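D-glycerate 3-kinase (Cryptococcus neoformans var. grubii serotype A, PDB 6CKG) probably phosphorylates D-glycerate, transferring a phosphate group from ATP to the substrate's 3-hydroxyl. Local coordinates at residues A[259-264]-A[284-289]. Residue numbers count along the deposited sequence, not the author numbering.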
# COMPACT_ATOMS: atom_id res chain seq x y z
N VAL A 259 8.26 -11.94 -5.11
CA VAL A 259 7.55 -10.82 -5.73
C VAL A 259 7.73 -10.83 -7.24
O VAL A 259 6.78 -10.60 -7.99
CB VAL A 259 8.02 -9.49 -5.11
CG1 VAL A 259 7.32 -8.32 -5.77
CG2 VAL A 259 7.75 -9.49 -3.60
N TRP A 260 8.96 -11.10 -7.71
CA TRP A 260 9.20 -11.26 -9.14
C TRP A 260 8.36 -12.40 -9.72
O TRP A 260 7.71 -12.24 -10.76
CB TRP A 260 10.68 -11.56 -9.41
CG TRP A 260 11.61 -10.39 -9.47
CD1 TRP A 260 11.73 -9.47 -10.49
CD2 TRP A 260 12.60 -10.03 -8.50
NE1 TRP A 260 12.71 -8.56 -10.19
CE2 TRP A 260 13.26 -8.88 -8.98
CE3 TRP A 260 12.98 -10.57 -7.26
CZ2 TRP A 260 14.29 -8.26 -8.26
CZ3 TRP A 260 14.00 -9.95 -6.56
CH2 TRP A 260 14.64 -8.81 -7.06
N THR A 261 8.40 -13.56 -9.06
CA THR A 261 7.68 -14.73 -9.56
C THR A 261 6.18 -14.47 -9.62
O THR A 261 5.53 -14.76 -10.63
CB THR A 261 7.99 -15.93 -8.67
OG1 THR A 261 9.41 -16.14 -8.64
CG2 THR A 261 7.28 -17.18 -9.19
N TRP A 262 5.62 -13.90 -8.55
CA TRP A 262 4.19 -13.60 -8.51
C TRP A 262 3.80 -12.59 -9.59
O TRP A 262 2.79 -12.76 -10.28
CB TRP A 262 3.81 -13.07 -7.13
CG TRP A 262 3.81 -14.10 -6.05
CD1 TRP A 262 3.67 -15.44 -6.19
CD2 TRP A 262 3.97 -13.85 -4.64
NE1 TRP A 262 3.72 -16.06 -4.95
CE2 TRP A 262 3.90 -15.10 -3.99
CE3 TRP A 262 4.15 -12.69 -3.87
CZ2 TRP A 262 4.02 -15.22 -2.60
CZ3 TRP A 262 4.27 -12.82 -2.50
CH2 TRP A 262 4.20 -14.08 -1.88
N ARG A 263 4.59 -11.53 -9.74
CA ARG A 263 4.23 -10.50 -10.72
C ARG A 263 4.31 -11.04 -12.14
O ARG A 263 3.54 -10.61 -13.01
CB ARG A 263 5.11 -9.27 -10.55
CG ARG A 263 4.64 -8.06 -11.36
CD ARG A 263 3.20 -7.68 -11.02
NE ARG A 263 2.71 -6.56 -11.81
CZ ARG A 263 2.24 -6.67 -13.05
NH1 ARG A 263 2.18 -7.86 -13.63
NH2 ARG A 263 1.81 -5.60 -13.70
N LEU A 264 5.22 -11.98 -12.40
CA LEU A 264 5.25 -12.66 -13.69
C LEU A 264 4.00 -13.51 -13.89
O LEU A 264 3.37 -13.48 -14.95
CB LEU A 264 6.51 -13.51 -13.83
CG LEU A 264 7.69 -12.83 -14.52
CD1 LEU A 264 8.87 -13.78 -14.62
CD2 LEU A 264 7.27 -12.35 -15.90
N VAL A 284 8.50 -7.06 -17.24
CA VAL A 284 8.07 -7.28 -15.85
C VAL A 284 9.27 -7.19 -14.91
O VAL A 284 9.19 -6.60 -13.82
CB VAL A 284 7.34 -8.63 -15.73
CG1 VAL A 284 7.07 -8.95 -14.26
CG2 VAL A 284 6.02 -8.61 -16.52
N ARG A 285 10.41 -7.75 -15.32
CA ARG A 285 11.62 -7.69 -14.50
C ARG A 285 12.03 -6.24 -14.23
O ARG A 285 12.24 -5.85 -13.07
CB ARG A 285 12.75 -8.45 -15.19
CG ARG A 285 13.97 -8.69 -14.31
CD ARG A 285 15.07 -9.42 -15.08
NE ARG A 285 15.65 -8.59 -16.13
CZ ARG A 285 16.67 -7.75 -15.94
NH1 ARG A 285 17.21 -7.64 -14.73
NH2 ARG A 285 17.14 -7.03 -16.95
N HIS A 286 12.15 -5.42 -15.28
CA HIS A 286 12.47 -4.00 -15.11
C HIS A 286 11.40 -3.29 -14.27
O HIS A 286 11.72 -2.40 -13.47
CB HIS A 286 12.60 -3.32 -16.47
CG HIS A 286 13.73 -3.85 -17.31
ND1 HIS A 286 15.05 -3.81 -16.91
CD2 HIS A 286 13.73 -4.40 -18.55
CE1 HIS A 286 15.81 -4.32 -17.85
NE2 HIS A 286 15.04 -4.70 -18.86
N PHE A 287 10.14 -3.66 -14.46
CA PHE A 287 9.06 -3.07 -13.67
C PHE A 287 9.28 -3.32 -12.18
O PHE A 287 9.20 -2.39 -11.36
CB PHE A 287 7.73 -3.64 -14.14
CG PHE A 287 6.54 -3.19 -13.34
CD1 PHE A 287 5.88 -2.01 -13.66
CD2 PHE A 287 6.04 -3.97 -12.31
CE1 PHE A 287 4.75 -1.60 -12.94
CE2 PHE A 287 4.91 -3.57 -11.59
CZ PHE A 287 4.27 -2.39 -11.91
N ILE A 288 9.56 -4.57 -11.80
CA ILE A 288 9.66 -4.91 -10.39
C ILE A 288 10.97 -4.38 -9.81
O ILE A 288 11.04 -4.07 -8.61
CB ILE A 288 9.50 -6.43 -10.21
CG1 ILE A 288 8.03 -6.84 -10.32
CG2 ILE A 288 10.05 -6.90 -8.86
CD1 ILE A 288 7.11 -6.24 -9.23
N ASN A 289 12.00 -4.22 -10.64
CA ASN A 289 13.25 -3.65 -10.16
C ASN A 289 13.09 -2.20 -9.73
O ASN A 289 13.93 -1.70 -8.97
CB ASN A 289 14.33 -3.75 -11.24
CG ASN A 289 14.88 -5.15 -11.38
OD1 ASN A 289 14.75 -5.97 -10.48
ND2 ASN A 289 15.51 -5.43 -12.52
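Val259 opens the contact from the first turn of helix 258-273. Its CG1 lies 4.0 Å from CD1 of Ile288, and the same side chain also touches Met292 and Pro55, which belongs to the P-loop sequence after strand 48-53. Trp260 follows and has the largest covered area of the contact. Ile288 CG2 sits over one face of its indole, 3.5 Å from the centroid of the five-membered ring, a CH-pi contact. At the ring edge, Trp260 NE1 gives a weak hydrogen bond to Asn289 OD1 (3.3 Å, 132°). Helices 258-273 and 281-298 are consecutive. The axes of the two segments come within 9.9 Å and cross obliquely, with 131° between their N-to-C directions. Both helices lie in the connection between the neighbouring parallel strands 247-253 and 313-318 of a P-loop kinase fold. The CA-to-CB bond of Arg263 points toward 284-289. Its aliphatic part packs there, with Arg263 CG 3.7 Å from Ile288 CD1 and 3.9 Å from Val284 CG1. Farther out, Arg263 NE comes within 3.7 Å of Phe287 CE2, while NH1 forms a salt bridge with Glu267. Leu264 ends the segment, placing CD2 3.7 Å from Val284 CB.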